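PDB 5F2H: uncharacterized protein from Bacillus cereus, which is of unknown function but, as a member of the alpha/beta hydrolase superfamily with a helical N-terminal domain, probably acts as a hydrolase. Local coordinates for residues E63-M68 with E97-M102; Q46-K51 with K75-G80. One frame throughout, in Å; residues are numbered along the deposited sequence.

Contact 1 (E63-M68 with E97-M102)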
ATOM      1  N   GLU B  63      36.663 -42.535  -4.324  1.00 76.31           N
ATOM      2  CA  GLU B  63      35.989 -41.423  -3.679  1.00 80.73           C
ATOM      3  C   GLU B  63      34.596 -41.307  -4.281  1.00 76.99           C
ATOM      4  O   GLU B  63      33.598 -41.375  -3.563  1.00 77.19           O
ATOM      5  CB  GLU B  63      36.770 -40.108  -3.849  1.00 84.57           C
ATOM      6  CG  GLU B  63      38.118 -40.060  -3.136  1.00 91.96           C
ATOM      7  CD  GLU B  63      39.125 -41.114  -3.586  1.00 96.89           C
ATOM      8  OE1 GLU B  63      38.869 -41.851  -4.564  1.00 95.07           O
ATOM      9  OE2 GLU B  63      40.197 -41.211  -2.945  1.00107.45           O
ATOM     10  N   ALA B  64      34.544 -41.199  -5.608  1.00 73.95           N
ATOM     11  CA  ALA B  64      33.279 -41.088  -6.345  1.00 71.03           C
ATOM     12  C   ALA B  64      32.241 -42.141  -5.950  1.00 70.55           C
ATOM     13  O   ALA B  64      31.093 -41.801  -5.700  1.00 67.69           O
ATOM     14  CB  ALA B  64      33.532 -41.160  -7.836  1.00 69.21           C
HETATM   15  N   MSE B  65      32.649 -43.402  -5.839  1.00 74.68           N
HETATM   16  CA  MSE B  65      31.705 -44.473  -5.472  1.00 78.64           C
HETATM   17  C   MSE B  65      30.991 -44.258  -4.162  1.00 82.40           C
HETATM   18  O   MSE B  65      29.773 -44.443  -4.122  1.00 78.75           O
HETATM   19  CB  MSE B  65      32.330 -45.863  -5.487  1.00 81.63           C
HETATM   20  CG  MSE B  65      32.292 -46.485  -6.882  1.00 82.12           C
HETATM   21 SE   MSE B  65      30.607 -46.079  -7.795  0.82 85.60          SE
HETATM   22  CE  MSE B  65      29.653 -47.709  -7.256  1.00 89.69           C
ATOM     23  N   HIS B  66      31.703 -43.903  -3.084  1.00 86.47           N
ATOM     24  CA  HIS B  66      31.018 -43.668  -1.797  1.00 93.60           C
ATOM     25  C   HIS B  66      30.216 -42.350  -1.792  1.00 90.54           C
ATOM     26  O   HIS B  66      29.222 -42.217  -1.077  1.00 96.05           O
ATOM     27  CB  HIS B  66      31.901 -43.869  -0.567  1.00109.34           C
ATOM     28  CG  HIS B  66      33.202 -43.149  -0.617  1.00126.43           C
ATOM     29  ND1 HIS B  66      34.393 -43.785  -0.900  1.00132.28           N
ATOM     30  CD2 HIS B  66      33.502 -41.841  -0.448  1.00141.65           C
ATOM     31  CE1 HIS B  66      35.375 -42.902  -0.871  1.00143.53           C
ATOM     32  NE2 HIS B  66      34.861 -41.714  -0.609  1.00150.92           N
ATOM     33  N   VAL B  67      30.613 -41.390  -2.627  1.00 85.20           N
ATOM     34  CA  VAL B  67      29.880 -40.132  -2.731  1.00 77.57           C
ATOM     35  C   VAL B  67      28.546 -40.523  -3.343  1.00 73.60           C
ATOM     36  O   VAL B  67      27.493 -40.198  -2.817  1.00 72.44           O
ATOM     37  CB  VAL B  67      30.595 -39.106  -3.628  1.00 76.97           C
ATOM     38  CG1 VAL B  67      29.761 -37.841  -3.788  1.00 75.87           C
ATOM     39  CG2 VAL B  67      31.944 -38.745  -3.051  1.00 78.52           C
HETATM   40  N   MSE B  68      28.620 -41.268  -4.442  1.00 74.03           N
HETATM   41  CA  MSE B  68      27.449 -41.755  -5.156  1.00 72.63           C
HETATM   42  C   MSE B  68      26.594 -42.541  -4.205  1.00 74.37           C
HETATM   43  O   MSE B  68      25.424 -42.208  -4.008  1.00 77.71           O
HETATM   44  CB  MSE B  68      27.926 -42.584  -6.342  1.00 73.61           C
HETATM   45  CG  MSE B  68      26.874 -42.644  -7.432  1.00 79.56           C
HETATM   46 SE   MSE B  68      27.715 -43.061  -9.161  0.81 86.03          SE
HETATM   47  CE  MSE B  68      26.106 -42.805 -10.266  1.00 81.31           C
ATOM     48  N   GLU B  97      30.243 -52.986  -9.774  1.00 91.92           N
ATOM     49  CA  GLU B  97      28.913 -53.574  -9.725  1.00 90.89           C
ATOM     50  C   GLU B  97      28.019 -52.661  -8.894  1.00 85.08           C
ATOM     51  O   GLU B  97      26.838 -52.497  -9.195  1.00 84.43           O
ATOM     52  CB  GLU B  97      28.927 -55.016  -9.185  1.00 98.69           C
ATOM     53  CG  GLU B  97      29.457 -55.208  -7.762  1.00106.76           C
ATOM     54  CD  GLU B  97      29.432 -56.666  -7.281  1.00111.59           C
ATOM     55  OE1 GLU B  97      30.226 -57.027  -6.376  1.00104.07           O
ATOM     56  OE2 GLU B  97      28.639 -57.465  -7.828  1.00115.66           O
ATOM     57  N   GLU B  98      28.589 -52.030  -7.871  1.00 83.75           N
ATOM     58  CA  GLU B  98      27.802 -51.123  -7.043  1.00 88.02           C
ATOM     59  C   GLU B  98      27.233 -50.035  -7.934  1.00 83.35           C
ATOM     60  O   GLU B  98      26.159 -49.508  -7.669  1.00 81.13           O
ATOM     61  CB  GLU B  98      28.595 -50.491  -5.864  1.00 92.43           C
ATOM     62  CG  GLU B  98      29.002 -51.391  -4.677  1.00 97.40           C
ATOM     63  CD  GLU B  98      30.123 -52.387  -4.947  1.00103.05           C
ATOM     64  OE1 GLU B  98      30.777 -52.324  -6.016  1.00106.51           O
ATOM     65  OE2 GLU B  98      30.390 -53.212  -4.043  1.00106.21           O
ATOM     66  N   PHE B  99      27.961 -49.698  -8.995  1.00 83.59           N
ATOM     67  CA  PHE B  99      27.510 -48.673  -9.921  1.00 78.76           C
ATOM     68  C   PHE B  99      26.230 -49.087 -10.622  1.00 75.66           C
ATOM     69  O   PHE B  99      25.316 -48.284 -10.747  1.00 72.87           O
ATOM     70  CB  PHE B  99      28.584 -48.340 -10.950  1.00 76.93           C
ATOM     71  CG  PHE B  99      28.161 -47.290 -11.932  1.00 74.02           C
ATOM     72  CD1 PHE B  99      28.307 -45.949 -11.627  1.00 75.44           C
ATOM     73  CD2 PHE B  99      27.623 -47.638 -13.158  1.00 70.44           C
ATOM     74  CE1 PHE B  99      27.920 -44.977 -12.534  1.00 74.31           C
ATOM     75  CE2 PHE B  99      27.223 -46.671 -14.059  1.00 67.72           C
ATOM     76  CZ  PHE B  99      27.373 -45.341 -13.750  1.00 67.91           C
ATOM     77  N   HIS B 100      26.158 -50.335 -11.075  1.00 79.76           N
ATOM     78  CA  HIS B 100      24.949 -50.807 -11.759  1.00 83.05           C
ATOM     79  C   HIS B 100      23.786 -50.805 -10.783  1.00 83.16           C
ATOM     80  O   HIS B 100      22.655 -50.537 -11.173  1.00 79.36           O
ATOM     81  CB  HIS B 100      25.151 -52.167 -12.431  1.00 86.85           C
ATOM     82  CG  HIS B 100      26.248 -52.159 -13.451  1.00 92.55           C
ATOM     83  ND1 HIS B 100      27.462 -52.775 -13.240  1.00 99.67           N
ATOM     84  CD2 HIS B 100      26.376 -51.474 -14.611  1.00 94.18           C
ATOM     85  CE1 HIS B 100      28.254 -52.550 -14.272  1.00100.29           C
ATOM     86  NE2 HIS B 100      27.625 -51.749 -15.111  1.00 96.58           N
ATOM     87  N   GLN B 101      24.075 -51.074  -9.513  1.00 84.65           N
ATOM     88  CA  GLN B 101      23.055 -51.061  -8.477  1.00 86.88           C
ATOM     89  C   GLN B 101      22.404 -49.689  -8.371  1.00 84.24           C
ATOM     90  O   GLN B 101      21.185 -49.563  -8.201  1.00 83.98           O
ATOM     91  CB  GLN B 101      23.683 -51.347  -7.123  1.00 94.69           C
ATOM     92  CG  GLN B 101      22.698 -51.240  -5.966  1.00 99.36           C
ATOM     93  CD  GLN B 101      23.375 -51.386  -4.626  1.00100.58           C
ATOM     94  OE1 GLN B 101      24.599 -51.502  -4.545  1.00101.30           O
ATOM     95  NE2 GLN B 101      22.586 -51.349  -3.565  1.00102.75           N
HETATM   96  N   MSE B 102      23.236 -48.658  -8.405  1.00 80.09           N
HETATM   97  CA  MSE B 102      22.724 -47.307  -8.299  1.00 78.20           C
HETATM   98  C   MSE B 102      21.929 -46.982  -9.519  1.00 72.60           C
HETATM   99  O   MSE B 102      20.810 -46.493  -9.412  1.00 71.73           O
HETATM  100  CB  MSE B 102      23.812 -46.343  -7.909  1.00 81.57           C
HETATM  101  CG  MSE B 102      23.780 -46.378  -6.384  1.00 83.43           C
HETATM  102 SE   MSE B 102      25.596 -46.037  -5.775  0.82 96.50          SE
HETATM  103  CE  MSE B 102      25.609 -47.759  -4.801  1.00104.18           C
TER

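Contact 2 (Q46-K51 with K75-G80)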
ATOM      1  N   GLN B  46      21.899 -32.050  -6.360  1.00 56.07           N
ATOM      2  CA  GLN B  46      22.718 -31.355  -7.330  1.00 54.03           C
ATOM      3  C   GLN B  46      24.143 -31.189  -6.839  1.00 54.40           C
ATOM      4  O   GLN B  46      25.087 -31.269  -7.624  1.00 49.72           O
ATOM      5  CB  GLN B  46      22.110 -29.983  -7.590  1.00 58.12           C
ATOM      6  CG  GLN B  46      22.796 -29.140  -8.667  1.00 60.58           C
ATOM      7  CD  GLN B  46      22.784 -29.773 -10.057  1.00 55.65           C
ATOM      8  OE1 GLN B  46      23.203 -30.915 -10.234  1.00 49.73           O
ATOM      9  NE2 GLN B  46      22.418 -28.979 -11.064  1.00 56.24           N
ATOM     10  N   ILE B  47      24.302 -30.932  -5.536  1.00 58.80           N
ATOM     11  CA  ILE B  47      25.634 -30.788  -4.941  1.00 59.45           C
ATOM     12  C   ILE B  47      26.371 -32.127  -4.989  1.00 57.62           C
ATOM     13  O   ILE B  47      27.564 -32.169  -5.315  1.00 60.57           O
ATOM     14  CB  ILE B  47      25.568 -30.240  -3.515  1.00 65.67           C
ATOM     15  CG1 ILE B  47      25.014 -28.816  -3.548  1.00 69.60           C
ATOM     16  CG2 ILE B  47      26.951 -30.190  -2.885  1.00 65.71           C
ATOM     17  CD1 ILE B  47      24.775 -28.233  -2.176  1.00 73.61           C
ATOM     18  N   TYR B  48      25.687 -33.220  -4.674  1.00 55.29           N
ATOM     19  CA  TYR B  48      26.338 -34.531  -4.742  1.00 58.73           C
ATOM     20  C   TYR B  48      26.714 -34.906  -6.154  1.00 59.55           C
ATOM     21  O   TYR B  48      27.767 -35.501  -6.364  1.00 64.17           O
ATOM     22  CB  TYR B  48      25.491 -35.665  -4.153  1.00 60.53           C
ATOM     23  CG  TYR B  48      25.443 -35.693  -2.644  1.00 65.63           C
ATOM     24  CD1 TYR B  48      26.471 -36.279  -1.924  1.00 69.54           C
ATOM     25  CD2 TYR B  48      24.358 -35.198  -1.944  1.00 68.19           C
ATOM     26  CE1 TYR B  48      26.435 -36.344  -0.550  1.00 75.10           C
ATOM     27  CE2 TYR B  48      24.313 -35.254  -0.561  1.00 73.73           C
ATOM     28  CZ  TYR B  48      25.349 -35.836   0.130  1.00 77.25           C
ATOM     29  OH  TYR B  48      25.323 -35.900   1.502  1.00 82.90           O
ATOM     30  N   ASN B  49      25.845 -34.595  -7.116  1.00 58.67           N
ATOM     31  CA  ASN B  49      26.120 -34.933  -8.490  1.00 58.39           C
ATOM     32  C   ASN B  49      27.429 -34.276  -8.814  1.00 62.22           C
ATOM     33  O   ASN B  49      28.361 -34.947  -9.252  1.00 66.65           O
ATOM     34  CB  ASN B  49      25.004 -34.477  -9.423  1.00 59.48           C
ATOM     35  CG  ASN B  49      25.226 -34.911 -10.859  1.00 61.40           C
ATOM     36  OD1 ASN B  49      26.088 -35.739 -11.159  1.00 57.21           O
ATOM     37  ND2 ASN B  49      24.412 -34.385 -11.753  1.00 66.02           N
ATOM     38  N   PHE B  50      27.533 -32.974  -8.559  1.00 65.48           N
ATOM     39  CA  PHE B  50      28.805 -32.280  -8.823  1.00 69.46           C
ATOM     40  C   PHE B  50      29.996 -32.966  -8.162  1.00 69.31           C
ATOM     41  O   PHE B  50      31.019 -33.208  -8.816  1.00 70.10           O
ATOM     42  CB  PHE B  50      28.748 -30.811  -8.432  1.00 71.21           C
ATOM     43  CG  PHE B  50      28.144 -29.916  -9.488  1.00 73.88           C
ATOM     44  CD1 PHE B  50      26.786 -29.938  -9.774  1.00 76.74           C
ATOM     45  CD2 PHE B  50      28.932 -28.976 -10.130  1.00 75.93           C
ATOM     46  CE1 PHE B  50      26.246 -29.105 -10.746  1.00 76.51           C
ATOM     47  CE2 PHE B  50      28.391 -28.130 -11.083  1.00 79.12           C
ATOM     48  CZ  PHE B  50      27.046 -28.201 -11.399  1.00 74.10           C
ATOM     49  N   LYS B  51      29.845 -33.346  -6.901  1.00 68.37           N
ATOM     50  CA  LYS B  51      30.950 -33.999  -6.202  1.00 72.10           C
ATOM     51  C   LYS B  51      31.439 -35.301  -6.829  1.00 69.83           C
ATOM     52  O   LYS B  51      32.615 -35.410  -7.178  1.00 73.40           O
ATOM     53  CB  LYS B  51      30.648 -34.207  -4.713  1.00 72.93           C
ATOM     54  CG  LYS B  51      30.568 -32.919  -3.919  1.00 73.06           C
ATOM     55  CD  LYS B  51      30.299 -33.172  -2.450  1.00 78.65           C
ATOM     56  CE  LYS B  51      30.251 -31.848  -1.691  1.00 85.43           C
ATOM     57  NZ  LYS B  51      30.109 -32.000  -0.216  1.00 86.47           N
ATOM     58  N   LYS B  75      20.892 -41.012   1.241  1.00 90.89           N
ATOM     59  CA  LYS B  75      19.936 -39.914   1.136  1.00 85.90           C
ATOM     60  C   LYS B  75      18.753 -40.151   0.214  1.00 77.59           C
ATOM     61  O   LYS B  75      17.817 -39.371   0.201  1.00 71.11           O
ATOM     62  CB  LYS B  75      20.654 -38.607   0.846  1.00 88.62           C
ATOM     63  CG  LYS B  75      21.460 -38.174   2.056  1.00 96.43           C
ATOM     64  CD  LYS B  75      22.123 -36.827   1.859  1.00102.70           C
ATOM     65  CE  LYS B  75      22.706 -36.318   3.172  1.00111.80           C
ATOM     66  NZ  LYS B  75      23.690 -37.255   3.778  1.00118.27           N
ATOM     67  N   GLY B  76      18.777 -41.264  -0.512  1.00 77.49           N
ATOM     68  CA  GLY B  76      17.690 -41.625  -1.418  1.00 75.77           C
ATOM     69  C   GLY B  76      17.391 -40.735  -2.621  1.00 74.15           C
ATOM     70  O   GLY B  76      16.243 -40.682  -3.052  1.00 74.43           O
ATOM     71  N   PHE B  77      18.382 -40.029  -3.172  1.00 70.22           N
ATOM     72  CA  PHE B  77      18.115 -39.192  -4.335  1.00 67.51           C
ATOM     73  C   PHE B  77      18.258 -40.028  -5.598  1.00 64.81           C
ATOM     74  O   PHE B  77      18.699 -41.178  -5.540  1.00 67.79           O
ATOM     75  CB  PHE B  77      19.098 -38.035  -4.457  1.00 68.62           C
ATOM     76  CG  PHE B  77      19.160 -37.141  -3.258  1.00 68.49           C
ATOM     77  CD1 PHE B  77      18.046 -36.420  -2.859  1.00 68.42           C
ATOM     78  CD2 PHE B  77      20.379 -36.862  -2.667  1.00 67.66           C
ATOM     79  CE1 PHE B  77      18.120 -35.528  -1.812  1.00 70.68           C
ATOM     80  CE2 PHE B  77      20.462 -35.982  -1.616  1.00 70.83           C
ATOM     81  CZ  PHE B  77      19.332 -35.313  -1.183  1.00 72.89           C
ATOM     82  N   TRP B  78      17.905 -39.451  -6.745  1.00 62.44           N
ATOM     83  CA  TRP B  78      18.035 -40.159  -8.033  1.00 60.31           C
ATOM     84  C   TRP B  78      18.406 -39.166  -9.132  1.00 56.25           C
ATOM     85  O   TRP B  78      18.134 -37.979  -9.001  1.00 51.83           O
ATOM     86  CB  TRP B  78      16.732 -40.881  -8.420  1.00 59.69           C
ATOM     87  CG  TRP B  78      15.625 -39.955  -8.724  1.00 57.29           C
ATOM     88  CD1 TRP B  78      14.666 -39.507  -7.877  1.00 57.24           C
ATOM     89  CD2 TRP B  78      15.384 -39.317  -9.977  1.00 57.50           C
ATOM     90  NE1 TRP B  78      13.817 -38.648  -8.530  1.00 55.65           N
ATOM     91  CE2 TRP B  78      14.252 -38.504  -9.820  1.00 56.85           C
ATOM     92  CE3 TRP B  78      16.028 -39.347 -11.219  1.00 55.34           C
ATOM     93  CZ2 TRP B  78      13.758 -37.716 -10.854  1.00 56.37           C
ATOM     94  CZ3 TRP B  78      15.539 -38.570 -12.233  1.00 54.00           C
ATOM     95  CH2 TRP B  78      14.406 -37.774 -12.051  1.00 54.71           C
ATOM     96  N   TYR B  79      18.991 -39.671 -10.219  1.00 57.81           N
ATOM     97  CA  TYR B  79      19.389 -38.850 -11.363  1.00 58.64           C
ATOM     98  C   TYR B  79      18.959 -39.515 -12.666  1.00 62.93           C
ATOM     99  O   TYR B  79      18.672 -40.710 -12.696  1.00 64.29           O
ATOM    100  CB  TYR B  79      20.887 -38.637 -11.356  1.00 59.55           C
ATOM    101  CG  TYR B  79      21.373 -38.040 -10.052  1.00 61.22           C
ATOM    102  CD1 TYR B  79      21.364 -36.677  -9.850  1.00 61.46           C
ATOM    103  CD2 TYR B  79      21.812 -38.844  -9.019  1.00 61.10           C
ATOM    104  CE1 TYR B  79      21.785 -36.130  -8.654  1.00 59.07           C
ATOM    105  CE2 TYR B  79      22.252 -38.303  -7.835  1.00 62.05           C
ATOM    106  CZ  TYR B  79      22.240 -36.941  -7.655  1.00 59.46           C
ATOM    107  OH  TYR B  79      22.685 -36.402  -6.460  1.00 56.80           O
ATOM    108  N   GLY B  80      18.901 -38.730 -13.744  1.00 66.71           N
ATOM    109  CA  GLY B  80      18.486 -39.219 -15.077  1.00 60.89           C
ATOM    110  C   GLY B  80      19.186 -40.478 -15.538  1.00 60.88           C
ATOM    111  O   GLY B  80      20.390 -40.634 -15.376  1.00 61.70           O
TER

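Contact 1 (E63-M68 with E97-M102)
Helices 61-74 and 97-115 of the N-terminal helical domain run roughly alongside each other, their local axes 10.7 Å apart at closest and inclined by 29°. Three selenomethionines and one phenylalanine bridge that gap. The Met-aromatic part belongs to Met68: CG stands anti to the backbone N (chi1 -156°) and the chain continues extended, so that SE comes to lie 4.9 Å from the centroid of the Phe99 ring, approaching obliquely, and CE touches Phe99 CE1 at 3.6 Å. At the edge of the same ring, near its plane, sits the SE of Met65. The remaining contacts are plain apolar packing. Met65 bends at chi2 and chi3 to bring CE over the start of the other helix, against the backbone N of Phe99 and between the CB atoms of Glu98 and Phe99, 3.9 Å from Phe99 CB. Met102, likewise bent, slides past Met68 in the opposite direction, its SE 4.0 Å from Met68 CG. Outside the two segments, Leu93 touches both Met68 and Phe99, and the ring of His94 meets that of Phe99 nearly at right angles. The chemistry is thus that of a buried apolar seam, held by dispersion and one selenium-ring contact, where flexible methionine chains and the Phe99 ring meet between the helices.

Contact 2 (Q46-K51 with K75-G80)
Within the helical N-terminal domain, whose sequence family belongs to the TPR clan, helix 44-58 packs against the irregular linker between helices 61-74 and 81-86. Gly76, with positive phi, ends the helical course before it, and Phe77, Tyr79 and Lys75 direct their side chains at the helix. Apolar packing comes first: the Tyr48 and Phe77 side chains cross at about a right angle and their ring atoms touch obliquely, Tyr48 CD2 4.0 Å from Phe77 CE2. The Tyr79 ring lies obliquely against Asn49, its CE1 3.7 Å from Asn49 CB, and its hydroxyl reaches Tyr48 CB while hydrogen-bonding to the carbonyl O of Ala45. The Asn49 side chain comes close to a bound Tris molecule, probably from the crystallisation liquor, and its OD1 makes a weak hydrogen bond with the Tyr83 hydroxyl. The second subunit packs nearby, its Phe170 touching Tyr79 and Gln46. Polar contacts gather at the tip of Tyr48, whose hydroxyl has Glu70 OE2 as its main hydrogen-bond partner. Lys75 crosses Tyr48 at about a right angle, its CD 3.6 Å from Tyr48 CE2. A bend at chi4 (58°) then turns the ammonium group to the phenol, where Lys75 NZ adds a weak hydrogen bond of 3.1 Å to Tyr48 OH.

From the N terminus the segments come in the order 46-51, 63-68, 75-80 and 97-102, so the two contacts cross rather than nest. Contact 2 closes a mostly helical excursion of 23 residues, bringing the linker after helix 61-74 back to helix 44-58. Contact 1 opens inside that loop and closes beyond it, 28 residues later, where helix 97-115 returns to helix 61-74. Their centres lie 12 Å apart and they touch directly: Val67 CG1 packs 3.9 Å from Lys51 CB, between two helices consecutive in the chain. Together they tie three helices and a linker within the N-terminal domain, far from the centre of the elongated chain.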